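PDB 1H70: N(G),N(G)-dimethylarginine dimethylaminohydrolase from Pseudomonas aeruginosa, which hydrolyses N(omega)-methylated arginines, inhibitors of nitric oxide synthase, to L-citrulline and dimethylamine or methylamine. Local coordinates for residues E106-I119 / S131-I145. The protein carries 1 engineered substitution. Residues are numbered along the deposited sequence; the frame is centred on the assembly and turned at random.
With CIR (citrulline), chain B.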
loop_
_atom_site.group_PDB
_atom_site.type_symbol
_atom_site.label_atom_id
_atom_site.label_comp_id
_atom_site.label_asym_id
_atom_site.label_seq_id
_atom_site.Cartn_x
_atom_site.Cartn_y
_atom_site.Cartn_z
ATOM N N GLU A 106 -12.449 10.131 9.372
ATOM C CA GLU A 106 -12.209 11.462 8.827
ATOM C C GLU A 106 -12.179 11.318 7.307
ATOM O O GLU A 106 -12.145 10.191 6.806
ATOM C CB GLU A 106 -10.858 11.979 9.307
ATOM C CG GLU A 106 -10.643 12.020 10.810
ATOM C CD GLU A 106 -11.152 13.285 11.492
ATOM O OE1 GLU A 106 -11.709 14.169 10.812
ATOM O OE2 GLU A 106 -10.984 13.395 12.740
ATOM N N ARG A 107 -12.210 12.425 6.562
ATOM C CA ARG A 107 -12.205 12.301 5.109
ATOM C C ARG A 107 -11.487 13.465 4.434
ATOM O O ARG A 107 -11.516 14.578 4.940
ATOM C CB ARG A 107 -13.627 12.188 4.557
ATOM C CG ARG A 107 -14.580 13.217 5.069
ATOM C CD ARG A 107 -15.887 13.325 4.305
ATOM N NE ARG A 107 -16.884 12.249 4.264
ATOM C CZ ARG A 107 -16.997 11.080 4.915
ATOM N NH1 ARG A 107 -16.116 10.642 5.783
ATOM N NH2 ARG A 107 -18.058 10.315 4.660
ATOM N N ILE A 108 -10.865 13.184 3.296
ATOM C CA ILE A 108 -10.235 14.219 2.482
ATOM C C ILE A 108 -11.343 14.808 1.619
ATOM O O ILE A 108 -12.226 14.062 1.189
ATOM C CB ILE A 108 -9.180 13.601 1.563
ATOM C CG1 ILE A 108 -8.131 12.860 2.376
ATOM C CG2 ILE A 108 -8.562 14.670 0.598
ATOM C CD1 ILE A 108 -7.250 13.735 3.262
ATOM N N GLU A 109 -11.301 16.118 1.355
ATOM C CA GLU A 109 -12.318 16.758 0.518
ATOM C C GLU A 109 -11.702 17.564 -0.608
ATOM O O GLU A 109 -10.512 17.838 -0.591
ATOM C CB GLU A 109 -13.086 17.812 1.304
ATOM C CG GLU A 109 -13.808 17.431 2.562
ATOM C CD GLU A 109 -14.393 18.697 3.171
ATOM O OE1 GLU A 109 -14.018 19.814 2.729
ATOM O OE2 GLU A 109 -15.227 18.557 4.080
ATOM N N ALA A 110 -12.525 17.984 -1.564
ATOM C CA ALA A 110 -12.026 18.832 -2.643
ATOM C C ALA A 110 -11.524 20.122 -2.029
ATOM O O ALA A 110 -12.014 20.570 -0.992
ATOM C CB ALA A 110 -13.136 19.132 -3.652
ATOM N N PRO A 111 -10.526 20.742 -2.654
ATOM C CA PRO A 111 -9.910 20.277 -3.901
ATOM C C PRO A 111 -8.692 19.360 -3.728
ATOM O O PRO A 111 -7.800 19.294 -4.591
ATOM C CB PRO A 111 -9.491 21.601 -4.542
ATOM C CG PRO A 111 -9.076 22.454 -3.342
ATOM C CD PRO A 111 -9.952 22.019 -2.192
ATOM N N GLY A 112 -8.676 18.606 -2.646
ATOM C CA GLY A 112 -7.571 17.692 -2.372
ATOM C C GLY A 112 -7.790 16.345 -3.045
ATOM O O GLY A 112 -8.918 15.939 -3.302
ATOM N N THR A 113 -6.697 15.650 -3.308
ATOM C CA THR A 113 -6.719 14.374 -3.975
ATOM C C THR A 113 -5.666 13.547 -3.197
ATOM O O THR A 113 -4.561 14.028 -2.954
ATOM C CB THR A 113 -6.391 14.797 -5.432
ATOM O OG1 THR A 113 -7.540 14.698 -6.321
ATOM C CG2 THR A 113 -5.225 14.180 -5.963
ATOM N N VAL A 114 -6.011 12.362 -2.680
ATOM C CA VAL A 114 -5.010 11.537 -1.965
ATOM C C VAL A 114 -5.253 10.070 -2.290
ATOM O O VAL A 114 -6.397 9.663 -2.324
ATOM C CB VAL A 114 -5.092 11.613 -0.417
ATOM C CG1 VAL A 114 -4.175 10.585 0.262
ATOM C CG2 VAL A 114 -4.689 12.995 0.119
ATOM N N GLU A 115 -4.190 9.303 -2.516
ATOM C CA GLU A 115 -4.291 7.846 -2.657
ATOM C C GLU A 115 -3.279 7.336 -1.640
ATOM O O GLU A 115 -2.110 7.705 -1.715
ATOM C CB GLU A 115 -4.016 7.313 -4.074
ATOM C CG GLU A 115 -5.182 7.633 -5.002
ATOM C CD GLU A 115 -4.963 7.296 -6.465
ATOM O OE1 GLU A 115 -4.042 6.511 -6.780
ATOM O OE2 GLU A 115 -5.751 7.807 -7.289
ATOM N N ALA A 116 -3.743 6.493 -0.704
ATOM C CA ALA A 116 -2.902 6.043 0.408
ATOM C C ALA A 116 -1.660 5.234 0.081
ATOM O O ALA A 116 -0.814 5.028 0.954
ATOM C CB ALA A 116 -3.739 5.338 1.507
ATOM N N GLY A 117 -1.494 4.807 -1.166
ATOM C CA GLY A 117 -0.266 4.127 -1.588
ATOM C C GLY A 117 0.899 5.115 -1.538
ATOM O O GLY A 117 2.069 4.742 -1.540
ATOM N N ASP A 118 0.563 6.411 -1.496
ATOM C CA ASP A 118 1.543 7.485 -1.396
ATOM C C ASP A 118 1.962 7.731 0.052
ATOM O O ASP A 118 2.779 8.607 0.320
ATOM C CB ASP A 118 0.972 8.789 -1.952
ATOM C CG ASP A 118 1.188 8.949 -3.442
ATOM O OD1 ASP A 118 2.349 8.753 -3.891
ATOM O OD2 ASP A 118 0.240 9.305 -4.206
ATOM N N ILE A 119 1.375 6.965 0.974
ATOM C CA ILE A 119 1.651 7.160 2.406
ATOM C C ILE A 119 2.388 6.011 3.053
ATOM O O ILE A 119 1.943 4.853 3.057
ATOM C CB ILE A 119 0.333 7.477 3.166
ATOM C CG1 ILE A 119 -0.332 8.707 2.549
ATOM C CG2 ILE A 119 0.635 7.783 4.677
ATOM C CD1 ILE A 119 -1.744 9.013 3.083
ATOM N N SER A 131 2.434 13.071 -5.756
ATOM C CA SER A 131 2.491 12.365 -7.046
ATOM C C SER A 131 1.405 12.831 -8.003
ATOM O O SER A 131 0.763 13.862 -7.775
ATOM C CB SER A 131 2.303 10.871 -6.770
ATOM O OG SER A 131 0.992 10.670 -6.256
ATOM N N ALA A 132 1.184 12.071 -9.071
ATOM C CA ALA A 132 0.104 12.399 -10.006
ATOM C C ALA A 132 -1.244 12.076 -9.394
ATOM O O ALA A 132 -2.290 12.566 -9.871
ATOM C CB ALA A 132 0.263 11.623 -11.300
ATOM N N ARG A 133 -1.234 11.250 -8.352
ATOM C CA ARG A 133 -2.460 10.826 -7.679
ATOM C C ARG A 133 -2.732 11.565 -6.348
ATOM O O ARG A 133 -3.875 11.681 -5.917
ATOM C CB ARG A 133 -2.405 9.331 -7.402
ATOM C CG ARG A 133 -2.214 8.474 -8.663
ATOM C CD ARG A 133 -3.447 8.503 -9.572
ATOM N NE ARG A 133 -3.251 7.684 -10.780
ATOM C CZ ARG A 133 -3.377 6.381 -10.760
ATOM N NH1 ARG A 133 -3.725 5.748 -9.639
ATOM N NH2 ARG A 133 -3.214 5.675 -11.881
ATOM N N THR A 134 -1.678 12.015 -5.682
ATOM C CA THR A 134 -1.802 12.721 -4.411
ATOM C C THR A 134 -1.239 14.117 -4.555
ATOM O O THR A 134 -0.022 14.244 -4.666
ATOM C CB THR A 134 -1.026 11.963 -3.329
ATOM O OG1 THR A 134 -1.707 10.721 -3.083
ATOM C CG2 THR A 134 -1.022 12.717 -1.960
ATOM N N ASN A 135 -2.108 15.134 -4.518
ATOM C CA ASN A 135 -1.649 16.510 -4.672
ATOM C C ASN A 135 -1.318 17.175 -3.329
ATOM O O ASN A 135 -1.645 16.665 -2.276
ATOM C CB ASN A 135 -2.609 17.324 -5.542
ATOM C CG ASN A 135 -3.955 17.580 -4.926
ATOM O OD1 ASN A 135 -4.166 17.413 -3.715
ATOM N ND2 ASN A 135 -4.899 18.026 -5.774
ATOM N N ALA A 136 -0.614 18.302 -3.386
ATOM C CA ALA A 136 -0.197 19.026 -2.192
ATOM C C ALA A 136 -1.349 19.438 -1.264
ATOM O O ALA A 136 -1.188 19.499 -0.050
ATOM C CB ALA A 136 0.593 20.262 -2.632
ATOM N N GLU A 137 -2.507 19.752 -1.834
ATOM C CA GLU A 137 -3.668 20.136 -1.023
ATOM C C GLU A 137 -4.166 18.915 -0.254
ATOM O O GLU A 137 -4.504 19.010 0.910
ATOM C CB GLU A 137 -4.792 20.708 -1.875
ATOM C CG GLU A 137 -6.141 20.903 -1.177
ATOM C CD GLU A 137 -6.127 21.818 0.049
ATOM O OE1 GLU A 137 -5.191 22.627 0.194
ATOM O OE2 GLU A 137 -7.075 21.748 0.867
ATOM N N GLY A 138 -4.173 17.758 -0.918
ATOM C CA GLY A 138 -4.589 16.507 -0.288
ATOM C C GLY A 138 -3.625 16.136 0.833
ATOM O O GLY A 138 -4.028 15.715 1.927
ATOM N N ALA A 139 -2.340 16.254 0.548
ATOM C CA ALA A 139 -1.316 15.997 1.562
ATOM C C ALA A 139 -1.530 16.910 2.748
ATOM O O ALA A 139 -1.429 16.492 3.904
ATOM C CB ALA A 139 0.088 16.219 0.987
ATOM N N ARG A 140 -1.778 18.190 2.475
ATOM C CA ARG A 140 -2.019 19.173 3.532
ATOM C C ARG A 140 -3.190 18.770 4.430
ATOM O O ARG A 140 -3.082 18.792 5.644
ATOM C CB ARG A 140 -2.321 20.530 2.899
ATOM C CG ARG A 140 -2.561 21.660 3.914
ATOM C CD ARG A 140 -3.203 22.889 3.297
ATOM N NE ARG A 140 -4.616 22.691 2.999
ATOM C CZ ARG A 140 -5.578 22.725 3.910
ATOM N NH1 ARG A 140 -5.264 22.921 5.184
ATOM N NH2 ARG A 140 -6.845 22.556 3.555
ATOM N N GLN A 141 -4.317 18.414 3.808
ATOM C CA GLN A 141 -5.497 18.016 4.549
ATOM C C GLN A 141 -5.191 16.795 5.409
ATOM O O GLN A 141 -5.591 16.742 6.565
ATOM C CB GLN A 141 -6.650 17.737 3.588
ATOM C CG GLN A 141 -7.338 18.985 3.101
ATOM C CD GLN A 141 -8.504 18.620 2.217
ATOM O OE1 GLN A 141 -9.260 17.717 2.548
ATOM N NE2 GLN A 141 -8.627 19.297 1.077
ATOM N N MET A 142 -4.475 15.825 4.846
ATOM C CA MET A 142 -4.114 14.616 5.587
ATOM C C MET A 142 -3.192 14.940 6.756
ATOM O O MET A 142 -3.373 14.437 7.865
ATOM C CB MET A 142 -3.469 13.582 4.651
ATOM C CG MET A 142 -3.088 12.280 5.362
ATOM S SD MET A 142 -4.544 11.325 5.851
ATOM C CE MET A 142 -5.057 10.636 4.262
ATOM N N ILE A 143 -2.181 15.781 6.528
ATOM C CA ILE A 143 -1.276 16.096 7.652
ATOM C C ILE A 143 -2.055 16.787 8.780
ATOM O O ILE A 143 -1.832 16.498 9.963
ATOM C CB ILE A 143 -0.063 16.942 7.185
ATOM C CG1 ILE A 143 0.872 16.029 6.360
ATOM C CG2 ILE A 143 0.684 17.526 8.376
ATOM C CD1 ILE A 143 1.855 16.753 5.484
ATOM N N ALA A 144 -2.997 17.666 8.432
ATOM C CA ALA A 144 -3.786 18.374 9.457
ATOM C C ALA A 144 -4.618 17.396 10.290
ATOM O O ALA A 144 -4.713 17.535 11.520
ATOM C CB ALA A 144 -4.661 19.465 8.831
ATOM N N ILE A 145 -5.210 16.401 9.629
ATOM C CA ILE A 145 -6.015 15.403 10.343
ATOM C C ILE A 145 -5.136 14.590 11.278
ATOM O O ILE A 145 -5.475 14.362 12.445
ATOM C CB ILE A 145 -6.729 14.480 9.354
ATOM C CG1 ILE A 145 -7.819 15.240 8.598
ATOM C CG2 ILE A 145 -7.366 13.303 10.101
ATOM C CD1 ILE A 145 -8.266 14.516 7.309
HETATM C C CIR B . -3.889 2.162 -10.452
HETATM O O CIR B . -4.449 2.961 -9.640
HETATM O OXT CIR B . -3.310 2.628 -11.517
HETATM C CA CIR B . -3.838 0.689 -10.147
HETATM N N CIR B . -3.806 -0.081 -11.404
HETATM C C3 CIR B . -2.592 0.378 -9.280
HETATM C C4 CIR B . -2.765 1.004 -7.885
HETATM C C5 CIR B . -1.525 0.727 -7.053
HETATM N N6 CIR B . -1.679 1.250 -5.688
HETATM C C7 CIR B . -0.841 1.022 -4.690
HETATM O O7 CIR B . 0.176 0.321 -4.809
HETATM N N8 CIR B . -1.121 1.565 -3.489
HETATM O O HOH W 1 -10.338 17.365 4.898
#
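Asp118 OD2 takes two hydroxyl bonds at once: Ser131 OG donates to it on the syn side at 2.6 Å, and Thr134 OG1 donates on the anti side at 2.7 Å. Both hydroxyls reach it from the same face of the carboxylate, about 25° out of its plane. Each also accepts a backbone hydrogen: Ser131 OG from the N-H groups of Arg133 and Thr134, an ST turn and an ST motif, and Thr134 OG1 from Glu115 N across the contact. One carboxylate oxygen thus joins the turn 131-134 to the 3-10 segment 116-118, while Asp118 OD1 is held by the backbone of Leu164.

Next to Thr134, Asn135 is the N-cap of helix 136-148. Its CG lies between its own backbone N and carbonyl carbon (chi1 68°), which lets OD1 accept from Gly138 N at 2.8 Å; Thr113 N also donates to this oxygen, from above the amide plane. Asn135 N returns a bond to Thr113 O. Gly112 and Gly138 pass with their CA atoms 3.8 Å apart, and the close passage brings Gly138 CA to 3.6 Å from Thr113 O.

Along the helix, the Gln141 amide pairs with the backbone of Glu109: OE1 receives Glu109 N on a lone pair at 2.9 Å, nearly straight (176°), and NE2 donates to Glu109 O. On the same helix, Met142 CE packs 3.9 Å from Ile108 CD1 and also touches Val114 and Ile119.

Toward citrulline, Glu115 OE1 offers its syn lone pair to Arg133 NH1 at 3.0 Å, within the guanidinium plane, and is also hydrogen-bonded to NE2 of His163, the inferred proton donor. Arg133 NH1 and NH2 each bond one citrulline carboxylate oxygen, a bidentate grip seen on the product and consistent with holding the substrate carboxylate in the dimethylargininase active site.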